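Local coordinates for Lmo2349 protein (Listeria monocytogenes, PDB 4GVO), which probably captures L-cystine or related amino acids outside the membrane and delivers them to an ABC importer, as a family 3 solute-binding protein, at residues 19-24 and 231-236; 28-31 and 36-39; 23-26 and 30-33. One frame throughout, in Å; residues are numbered along the deposited sequence. Where two conformers were deposited one is given.

Contact 1: residues 19-24 and 231-236. With HIS (histidine), chain E.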
ATOM      1  N   PHE A  19       5.212   7.087   1.293  1.00 10.60           N
ATOM      2  CA  PHE A  19       4.021   6.625   2.025  1.00  9.83           C
ATOM      3  C   PHE A  19       4.210   6.955   3.495  1.00  8.56           C
ATOM      4  O   PHE A  19       4.870   6.214   4.258  1.00  9.27           O
ATOM      5  CB  PHE A  19       3.752   5.154   1.788  1.00  9.24           C
ATOM      6  CG  PHE A  19       2.339   4.690   2.110  1.00  9.42           C
ATOM      7  CD1 PHE A  19       1.533   5.337   3.020  1.00 10.38           C
ATOM      8  CD2 PHE A  19       1.842   3.503   1.524  1.00  9.82           C
ATOM      9  CE1 PHE A  19       0.261   4.868   3.295  1.00 11.06           C
ATOM     10  CE2 PHE A  19       0.578   3.019   1.843  1.00 10.89           C
ATOM     11  CZ  PHE A  19      -0.219   3.728   2.713  1.00 11.23           C
ATOM     12  N   PRO A  20       3.649   8.093   3.936  1.00  9.87           N
ATOM     13  CA  PRO A  20       3.855   8.487   5.329  1.00 10.10           C
ATOM     14  C   PRO A  20       3.475   7.397   6.315  1.00  9.53           C
ATOM     15  O   PRO A  20       2.456   6.722   6.139  1.00 10.16           O
ATOM     16  CB  PRO A  20       2.944   9.748   5.463  1.00 11.65           C
ATOM     17  CG  PRO A  20       2.969  10.354   4.081  1.00 12.57           C
ATOM     18  CD  PRO A  20       2.869   9.122   3.193  1.00 11.03           C
ATOM     19  N   ASN A  21       4.320   7.210   7.323  1.00 10.00           N
ATOM     20  CA  ASN A  21       4.164   6.193   8.325  1.00  8.71           C
ATOM     21  C   ASN A  21       4.323   4.751   7.876  1.00  9.03           C
ATOM     22  O   ASN A  21       4.182   3.834   8.701  1.00 10.07           O
ATOM     23  CB  ASN A  21       2.929   6.386   9.198  1.00 11.08           C
ATOM     24  CG  ASN A  21       3.207   7.301  10.398  1.00 12.73           C
ATOM     25  OD1 ASN A  21       4.062   8.160  10.343  1.00 13.18           O
ATOM     26  ND2 ASN A  21       2.416   7.161  11.431  1.00 16.31           N
ATOM     27  N   VAL A  22       4.649   4.553   6.610  1.00  9.61           N
ATOM     28  CA  VAL A  22       4.779   3.203   6.020  1.00  8.14           C
ATOM     29  C   VAL A  22       6.182   2.988   5.458  1.00  8.57           C
ATOM     30  O   VAL A  22       6.866   2.026   5.793  1.00  8.99           O
ATOM     31  CB  VAL A  22       3.691   2.968   4.977  1.00  8.82           C
ATOM     32  CG1 VAL A  22       4.017   1.767   4.095  1.00 10.50           C
ATOM     33  CG2 VAL A  22       2.323   2.860   5.660  1.00 11.08           C
ATOM     34  N   CYS A  23       6.608   3.915   4.608  1.00  8.38           N
ATOM     35  CA  CYS A  23       7.966   3.912   4.045  1.00  8.92           C
ATOM     36  C   CYS A  23       8.281   5.346   3.647  1.00  8.56           C
ATOM     37  O   CYS A  23       7.736   5.889   2.716  1.00 10.17           O
ATOM     38  CB  CYS A  23       8.172   2.883   2.908  1.00  9.56           C
ATOM     39  SG  CYS A  23       6.998   2.948   1.545  1.00 11.17           S
ATOM     40  N   PHE A  24       9.149   5.967   4.431  1.00  9.76           N
ATOM     41  CA  PHE A  24       9.421   7.370   4.308  1.00 10.68           C
ATOM     42  C   PHE A  24      10.730   7.700   5.010  1.00 10.53           C
ATOM     43  O   PHE A  24      11.240   6.907   5.762  1.00 10.63           O
ATOM     44  CB  PHE A  24       8.284   8.203   4.860  1.00 11.25           C
ATOM     45  CG  PHE A  24       8.240   8.260   6.365  1.00 12.72           C
ATOM     46  CD1 PHE A  24       7.729   7.191   7.101  1.00 10.67           C
ATOM     47  CD2 PHE A  24       8.721   9.354   7.064  1.00 15.29           C
ATOM     48  CE1 PHE A  24       7.667   7.203   8.477  1.00 11.99           C
ATOM     49  CE2 PHE A  24       8.660   9.380   8.446  1.00 15.28           C
ATOM     50  CZ  PHE A  24       8.157   8.288   9.155  1.00 12.89           C
ATOM     51  N   GLU A 231       0.200  -0.385  16.175  1.00 11.12           N
ATOM     52  CA  GLU A 231      -0.307   0.748  16.943  0.60 12.45           C
ATOM     53  C   GLU A 231       0.536   2.007  16.718  1.00 12.80           C
ATOM     54  O   GLU A 231       0.000   3.102  16.507  1.00 14.61           O
ATOM     55  CB  GLU A 231      -0.390   0.424  18.438  0.60 16.11           C
ATOM     56  CG  GLU A 231      -0.873   1.631  19.240  0.60 18.62           C
ATOM     57  CD  GLU A 231      -1.968   1.335  20.243  0.60 23.53           C
ATOM     58  OE1 GLU A 231      -2.540   0.227  20.226  0.60 31.16           O
ATOM     59  OE2 GLU A 231      -2.270   2.239  21.047  0.60 29.26           O
ATOM     60  N   LYS A 232       1.848   1.832  16.735  1.00 12.12           N
ATOM     61  CA  LYS A 232       2.759   2.973  16.568  1.00 11.75           C
ATOM     62  C   LYS A 232       2.535   3.691  15.240  1.00 11.56           C
ATOM     63  O   LYS A 232       2.505   4.920  15.166  1.00 14.89           O
ATOM     64  CB  LYS A 232       4.220   2.475  16.657  1.00 12.78           C
ATOM     65  CG  LYS A 232       5.246   3.555  16.487  1.00 14.17           C
ATOM     66  CD  LYS A 232       6.657   3.099  16.797  1.00 17.83           C
ATOM     67  CE  LYS A 232       7.698   4.176  16.492  1.00 20.99           C
ATOM     68  NZ  LYS A 232       9.085   3.673  16.756  1.00 26.87           N
ATOM     69  N   TRP A 233       2.457   2.921  14.166  1.00 10.72           N
ATOM     70  CA  TRP A 233       2.510   3.491  12.830  1.00 10.22           C
ATOM     71  C   TRP A 233       1.157   3.668  12.192  1.00 12.25           C
ATOM     72  O   TRP A 233       0.986   4.578  11.402  1.00 13.20           O
ATOM     73  CB  TRP A 233       3.378   2.600  11.938  1.00  9.28           C
ATOM     74  CG  TRP A 233       4.845   2.641  12.318  1.00  9.25           C
ATOM     75  CD1 TRP A 233       5.603   1.652  12.916  1.00  9.99           C
ATOM     76  CD2 TRP A 233       5.741   3.783  12.163  1.00  9.69           C
ATOM     77  NE1 TRP A 233       6.894   2.073  13.121  1.00 10.40           N
ATOM     78  CE2 TRP A 233       7.023   3.377  12.676  1.00 10.37           C
ATOM     79  CE3 TRP A 233       5.586   5.039  11.674  1.00  9.58           C
ATOM     80  CZ2 TRP A 233       8.106   4.217  12.665  1.00 10.55           C
ATOM     81  CZ3 TRP A 233       6.690   5.905  11.664  1.00 11.65           C
ATOM     82  CH2 TRP A 233       7.928   5.493  12.137  1.00 11.24           C
ATOM     83  N   LEU A 234       0.231   2.744  12.448  1.00 12.74           N
ATOM     84  CA  LEU A 234      -1.087   2.780  11.827  1.00 12.16           C
ATOM     85  C   LEU A 234      -2.149   3.425  12.705  1.00 13.24           C
ATOM     86  O   LEU A 234      -3.192   3.817  12.192  1.00 12.95           O
ATOM     87  CB  LEU A 234      -1.531   1.368  11.418  1.00 11.70           C
ATOM     88  CG  LEU A 234      -0.573   0.539  10.545  1.00 11.18           C
ATOM     89  CD1 LEU A 234      -1.203  -0.842  10.229  1.00 12.26           C
ATOM     90  CD2 LEU A 234      -0.048   1.308   9.312  1.00 13.40           C
ATOM     91  N   GLY A 235      -1.917   3.469  14.017  1.00 13.87           N
ATOM     92  CA  GLY A 235      -2.880   3.981  14.970  1.00 14.04           C
ATOM     93  C   GLY A 235      -3.674   2.885  15.629  1.00 14.35           C
ATOM     94  O   GLY A 235      -3.915   1.838  15.052  1.00 14.03           O
ATOM     95  N   ALA A 236      -4.112   3.150  16.854  1.00 15.41           N
ATOM     96  CA  ALA A 236      -4.866   2.203  17.610  1.00 16.68           C
ATOM     97  C   ALA A 236      -6.084   1.669  16.843  1.00 16.74           C
ATOM     98  O   ALA A 236      -6.372   0.486  16.937  1.00 20.52           O
ATOM     99  CB  ALA A 236      -5.314   2.836  18.928  1.00 20.06           C
TER
HETATM  100  N   HIS E 703      -1.643  -1.162  -1.471  0.60 10.19           N
HETATM  101  CA  HIS E 703      -1.124  -0.724  -2.804  0.60 10.85           C
HETATM  102  C   HIS E 703      -1.037  -1.839  -3.791  0.60 10.65           C
HETATM  103  O   HIS E 703      -1.166  -3.004  -3.385  0.60 11.19           O
HETATM  104  CB  HIS E 703       0.240  -0.076  -2.647  0.60 11.26           C
HETATM  105  CG  HIS E 703       0.147   1.385  -2.325  0.60 15.00           C
HETATM  106  ND1 HIS E 703      -0.424   1.815  -1.191  0.60 17.47           N
HETATM  107  CD2 HIS E 703       0.503   2.542  -3.059  0.60 15.57           C
HETATM  108  CE1 HIS E 703      -0.422   3.173  -1.191  0.60 16.70           C
HETATM  109  NE2 HIS E 703       0.168   3.594  -2.319  0.60 17.54           N
HETATM  110  OXT HIS E 703      -0.851  -1.579  -5.002  0.60 10.92           O
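N21 and W233 bring the backbones of 19-24 and 231-236 closest together, their CA atoms 5.5 Å apart, where a tight turn on the three-stranded antiparallel sheet faces the last turn of helix 225-234. The turn carries a classic beta bulge: V22 and C23 both lie opposite F19, and F19 O accepts from V22 N and from C23 N. N21, with positive phi, faces the end of the helix, which stops as G235 leaves helical geometry.

The polar link runs from side chain to backbone. N21 ND2 donates to W233 O at 3.0 Å, with an N-H...O angle of 158°, and the acceptor lies a little out of the amide plane. The rest of the amide meets the indole at its benzo edge, N21 CG being 3.5 Å from W233 CE3 and near the ring plane. Amide and indole planes stand almost perpendicular, 88° apart. W233 reaches this place with CG beside its backbone N and anti to its carbonyl carbon (chi1 -69°), which carries the ring toward the sheet while its own carbonyl receives the amide.

F24 supplies a second neighbour for the same ring. Its phenyl group meets the six-membered indole ring obliquely, the centroids 5.9 Å apart, and W233 CZ3 approaches at the phenyl edge.

The same turn carries F19, a residue of the pocket that holds histidine or S-oxy cysteine, at one end and N21, against helix 225-234, further along. F19 CE2 is modelled 3.2 Å from CE1 of the bound histidine, unusually short for two carbons and to be read with caution. Behind the pocket residue, V22 CG2 sits over the centre of the F19 ring, 3.6 Å above its plane.

Contact 2: residues 28-31 and 36-39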
ATOM      1  N   ASN A  28      16.011  12.974  10.047  1.00 27.32           N
ATOM      2  CA  ASN A  28      17.436  12.709  10.021  1.00 30.19           C
ATOM      3  C   ASN A  28      17.856  11.902   8.804  1.00 28.34           C
ATOM      4  O   ASN A  28      18.965  11.297   8.802  1.00 30.00           O
ATOM      5  CB  ASN A  28      17.837  12.034  11.328  1.00 34.31           C
ATOM      6  CG  ASN A  28      17.442  12.872  12.551  1.00 37.44           C
ATOM      7  OD1 ASN A  28      16.785  12.388  13.478  1.00 43.83           O
ATOM      8  ND2 ASN A  28      17.820  14.145  12.532  1.00 40.41           N
ATOM      9  N   GLY A  29      16.953  11.849   7.800  1.00 26.35           N
ATOM     10  CA  GLY A  29      17.210  11.171   6.535  1.00 29.13           C
ATOM     11  C   GLY A  29      17.292   9.677   6.690  1.00 22.64           C
ATOM     12  O   GLY A  29      17.962   8.971   5.907  1.00 22.82           O
ATOM     13  N   LYS A  30      16.618   9.188   7.722  1.00 21.58           N
ATOM     14  CA  LYS A  30      16.616   7.771   8.039  1.00 19.60           C
ATOM     15  C   LYS A  30      15.308   7.160   7.503  1.00 16.06           C
ATOM     16  O   LYS A  30      14.225   7.716   7.706  1.00 15.47           O
ATOM     17  CB  LYS A  30      16.681   7.560   9.539  1.00 21.83           C
ATOM     18  CG  LYS A  30      16.638   6.098   9.957  1.00 27.84           C
ATOM     19  CD  LYS A  30      16.481   5.920  11.476  1.00 34.54           C
ATOM     20  CE  LYS A  30      15.017   5.712  11.872  1.00 37.51           C
ATOM     21  NZ  LYS A  30      14.815   4.920  13.119  1.00 41.09           N
ATOM     22  N   LEU A  31      15.455   6.061   6.779  1.00 16.04           N
ATOM     23  CA  LEU A  31      14.302   5.371   6.220  1.00 11.97           C
ATOM     24  C   LEU A  31      13.554   4.646   7.361  1.00 10.42           C
ATOM     25  O   LEU A  31      14.152   3.917   8.146  1.00 13.47           O
ATOM     26  CB  LEU A  31      14.745   4.394   5.139  1.00 12.93           C
ATOM     27  CG  LEU A  31      13.690   3.672   4.369  1.00 11.06           C
ATOM     28  CD1 LEU A  31      12.912   4.603   3.434  1.00 16.37           C
ATOM     29  CD2 LEU A  31      14.275   2.525   3.583  1.00 14.04           C
ATOM     30  N   VAL A  36       9.108  -0.649   6.728  1.00  9.06           N
ATOM     31  CA  VAL A  36      10.550  -0.625   6.933  1.00  9.45           C
ATOM     32  C   VAL A  36      10.922  -1.218   8.273  1.00  9.50           C
ATOM     33  O   VAL A  36      11.809  -2.098   8.346  1.00  9.93           O
ATOM     34  CB  VAL A  36      11.077   0.784   6.754  1.00  9.56           C
ATOM     35  CG1 VAL A  36      12.570   0.884   7.151  1.00 10.93           C
ATOM     36  CG2 VAL A  36      10.808   1.243   5.325  1.00 11.59           C
ATOM     37  N   GLU A  37      10.240  -0.776   9.334  1.00 10.05           N
ATOM     38  CA  GLU A  37      10.525  -1.286  10.658  1.00 10.23           C
ATOM     39  C   GLU A  37      10.162  -2.763  10.798  1.00  9.54           C
ATOM     40  O   GLU A  37      10.870  -3.521  11.478  1.00 10.32           O
ATOM     41  CB  GLU A  37       9.874  -0.420  11.730  1.00 10.40           C
ATOM     42  CG  GLU A  37      10.429   1.008  11.708  1.00 12.24           C
ATOM     43  CD  GLU A  37      11.919   1.162  11.971  1.00 16.67           C
ATOM     44  OE1 GLU A  37      12.535   0.275  12.609  1.00 17.98           O
ATOM     45  OE2 GLU A  37      12.487   2.210  11.583  1.00 20.49           O
ATOM     46  N   LEU A  38       9.095  -3.206  10.126  1.00  9.01           N
ATOM     47  CA  LEU A  38       8.772  -4.639  10.137  1.00  8.75           C
ATOM     48  C   LEU A  38       9.894  -5.454   9.490  1.00  8.63           C
ATOM     49  O   LEU A  38      10.285  -6.474  10.008  1.00  9.69           O
ATOM     50  CB  LEU A  38       7.422  -4.928   9.470  1.00  9.52           C
ATOM     51  CG  LEU A  38       6.985  -6.384   9.471  1.00  8.73           C
ATOM     52  CD1 LEU A  38       6.890  -6.948  10.879  1.00 11.85           C
ATOM     53  CD2 LEU A  38       5.665  -6.458   8.737  1.00 11.27           C
ATOM     54  N   VAL A  39      10.382  -5.038   8.333  1.00  8.79           N
ATOM     55  CA  VAL A  39      11.484  -5.727   7.671  1.00  8.74           C
ATOM     56  C   VAL A  39      12.713  -5.776   8.591  1.00  9.44           C
ATOM     57  O   VAL A  39      13.410  -6.781   8.664  1.00 10.69           O
ATOM     58  CB  VAL A  39      11.807  -5.098   6.299  1.00  9.34           C
ATOM     59  CG1 VAL A  39      13.120  -5.652   5.768  1.00 11.85           C
ATOM     60  CG2 VAL A  39      10.671  -5.365   5.333  1.00 10.16           C
TER
HETATM   61  O   HOH W   1      14.711   2.729  10.583  0.60 24.40           O
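A short strand-to-helix connection, L31 leading through T32 and G33 to V36 and E37 on helix 34-44, folds the end of a beta hairpin back against the first turns of the helix. It lies in the solute-binding fold of family 3 and combines two kinds of contact: an apolar one of L31 with V36, and a polar one gathered at E37.

The apolar contact rests on L31 and V36, whose side chains cross at about a right angle. V36 sends both methyls to the strand. CG2 packs against L31 CG at 3.9 Å, whereas CG1 lies 3.6 Å from L31 O, which is plain packing on the backbone. F53 touches both residues, so the pair also packs on strand 49-55 of the larger mixed sheet.

The polar contact gathers round one carboxylate oxygen, E37 OE2. The side chain of E37 bends at chi2 (-61°), turning the carboxylate back toward the hairpin, where OE2 is hydrogen-bonded to OG1 of T32. A water also bridges the strand carbonyl to the helix side chain, since E37 OE2 itself stays 4.2 Å from L31 O. The water oxygen donates to L31 O at 2.8 Å and to E37 OE2 at 2.5 Å, the second leg being so short that its length is doubtful. E37 also touches L229 and W233 of helix 225-234.

K30 adds charge rather than a firm bond. Extended through its first two torsions, the chain bends at chi3 (96°), which turns NZ toward the side of E37. The resulting ion pair is a long and weak one: K30 NZ stops 3.9 Å from E37 OE2.

Contact 3: residues 23-26 and 30-33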
ATOM      1  N   CYS A  23       6.608   3.915   4.608  1.00  8.38           N
ATOM      2  CA  CYS A  23       7.966   3.912   4.045  1.00  8.92           C
ATOM      3  C   CYS A  23       8.281   5.346   3.647  1.00  8.56           C
ATOM      4  O   CYS A  23       7.736   5.889   2.716  1.00 10.17           O
ATOM      5  CB  CYS A  23       8.172   2.883   2.908  1.00  9.56           C
ATOM      6  SG  CYS A  23       6.998   2.948   1.545  1.00 11.17           S
ATOM      7  N   PHE A  24       9.149   5.967   4.431  1.00  9.76           N
ATOM      8  CA  PHE A  24       9.421   7.370   4.308  1.00 10.68           C
ATOM      9  C   PHE A  24      10.730   7.700   5.010  1.00 10.53           C
ATOM     10  O   PHE A  24      11.240   6.907   5.762  1.00 10.63           O
ATOM     11  CB  PHE A  24       8.284   8.203   4.860  1.00 11.25           C
ATOM     12  CG  PHE A  24       8.240   8.260   6.365  1.00 12.72           C
ATOM     13  CD1 PHE A  24       7.729   7.191   7.101  1.00 10.67           C
ATOM     14  CD2 PHE A  24       8.721   9.354   7.064  1.00 15.29           C
ATOM     15  CE1 PHE A  24       7.667   7.203   8.477  1.00 11.99           C
ATOM     16  CE2 PHE A  24       8.660   9.380   8.446  1.00 15.28           C
ATOM     17  CZ  PHE A  24       8.157   8.288   9.155  1.00 12.89           C
ATOM     18  N   LEU A  25      11.279   8.879   4.712  1.00 12.72           N
ATOM     19  CA  LEU A  25      12.490   9.354   5.331  1.00 14.95           C
ATOM     20  C   LEU A  25      12.127  10.332   6.452  1.00 15.89           C
ATOM     21  O   LEU A  25      11.376  11.297   6.231  1.00 18.66           O
ATOM     22  CB  LEU A  25      13.363  10.030   4.281  1.00 15.96           C
ATOM     23  CG  LEU A  25      13.913   9.110   3.173  1.00 16.81           C
ATOM     24  CD1 LEU A  25      14.348   9.959   1.953  1.00 22.48           C
ATOM     25  CD2 LEU A  25      15.007   8.204   3.730  1.00 21.06           C
ATOM     26  N   ASP A  26      12.659  10.095   7.640  1.00 18.88           N
ATOM     27  CA  ASP A  26      12.399  11.011   8.777  1.00 20.25           C
ATOM     28  C   ASP A  26      13.285  12.268   8.706  1.00 26.09           C
ATOM     29  O   ASP A  26      13.992  12.466   7.714  1.00 27.39           O
ATOM     30  CB  ASP A  26      12.533  10.253  10.110  1.00 24.28           C
ATOM     31  CG  ASP A  26      13.982   9.935  10.488  1.00 23.74           C
ATOM     32  OD1 ASP A  26      14.950  10.435   9.830  1.00 26.41           O
ATOM     33  OD2 ASP A  26      14.141   9.145  11.461  1.00 28.76           O
ATOM     34  N   LYS A  30      16.618   9.188   7.722  1.00 21.58           N
ATOM     35  CA  LYS A  30      16.616   7.771   8.039  1.00 19.60           C
ATOM     36  C   LYS A  30      15.308   7.160   7.503  1.00 16.06           C
ATOM     37  O   LYS A  30      14.225   7.716   7.706  1.00 15.47           O
ATOM     38  CB  LYS A  30      16.681   7.560   9.539  1.00 21.83           C
ATOM     39  CG  LYS A  30      16.638   6.098   9.957  1.00 27.84           C
ATOM     40  CD  LYS A  30      16.481   5.920  11.476  1.00 34.54           C
ATOM     41  CE  LYS A  30      15.017   5.712  11.872  1.00 37.51           C
ATOM     42  NZ  LYS A  30      14.815   4.920  13.119  1.00 41.09           N
ATOM     43  N   LEU A  31      15.455   6.061   6.779  1.00 16.04           N
ATOM     44  CA  LEU A  31      14.302   5.371   6.220  1.00 11.97           C
ATOM     45  C   LEU A  31      13.554   4.646   7.361  1.00 10.42           C
ATOM     46  O   LEU A  31      14.152   3.917   8.146  1.00 13.47           O
ATOM     47  CB  LEU A  31      14.745   4.394   5.139  1.00 12.93           C
ATOM     48  CG  LEU A  31      13.690   3.672   4.369  1.00 11.06           C
ATOM     49  CD1 LEU A  31      12.912   4.603   3.434  1.00 16.37           C
ATOM     50  CD2 LEU A  31      14.275   2.525   3.583  1.00 14.04           C
ATOM     51  N   THR A  32      12.248   4.876   7.435  1.00 11.63           N
ATOM     52  CA  THR A  32      11.473   4.285   8.520  1.00 11.32           C
ATOM     53  C   THR A  32      10.002   4.156   8.100  1.00 10.31           C
ATOM     54  O   THR A  32       9.697   4.275   6.931  1.00 10.23           O
ATOM     55  CB  THR A  32      11.686   5.099   9.828  1.00 12.12           C
ATOM     56  OG1 THR A  32      11.152   4.387  10.937  1.00 12.05           O
ATOM     57  CG2 THR A  32      11.081   6.537   9.742  1.00 14.29           C
ATOM     58  N   GLY A  33       9.104   3.871   9.054  1.00 10.04           N
ATOM     59  CA  GLY A  33       7.713   3.573   8.820  1.00 10.74           C
ATOM     60  C   GLY A  33       7.416   2.102   9.040  1.00  9.12           C
ATOM     61  O   GLY A  33       8.323   1.287   9.144  1.00  9.47           O
TER
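F24 and T32 exchange two backbone hydrogen bonds, T32 N to F24 O at 2.8 Å and F24 N to T32 O at 3.1 Å. Two residues on, D26 N donates to K30 O at 2.8 Å in an almost straight bond (169°). The return bond ends on a side chain: backbone K30 N donates to D26 OD1 at 3.0 Å, meeting the oxygen from above the carboxylate plane, 49° out of it. Because OD1 is also bonded to N28 N, closing an Asx turn, one carboxylate oxygen accepts from two backbone N-H groups of the turn, N28 N and K30 N.

These bonds make a beta hairpin of strands 23-25 and 31-32. F24 and T32 form its antiparallel hydrogen-bonded pair, L25 and L31 the non-hydrogen-bonded pair beside it, where L25 CD2 touches L31 CB at 4.1 Å.

On the F24 face, T32 turns CG2 between its backbone N and carbonyl carbon, leaving OG1 for E37, and sets the methyl over the phenyl ring. This is a CH-pi contact, 3.9 Å from CG2 to the F24 ring centroid and 29° off the normal. G33, at the N-cap position of helix 34-44, has no side chain to hold the strands apart; its CA lies 4.8 Å from C23 CA and 3.6 Å from F24 CE1.

The three contacts illustrate how one small hairpin can serve several neighbours. Contact 1 lies at the surface and joins parts far apart in sequence, whereas contacts 2 and 3 are partly buried and local, their centres about 4 Å apart. Strand 23-25 is common to contacts 1 and 3; K30 and L31 are common to 2 and 3. Chemistry follows place: backbone hydrogen bonds dominate inside the hairpin, a water and a long ion pair mark its junction with helix 34-44, and a side-chain amide with aromatic rings reaches helix 225-234. T32 ties them together, its OG1 2.6 Å from E37 OE2 and 3.5 Å from W233 CZ2.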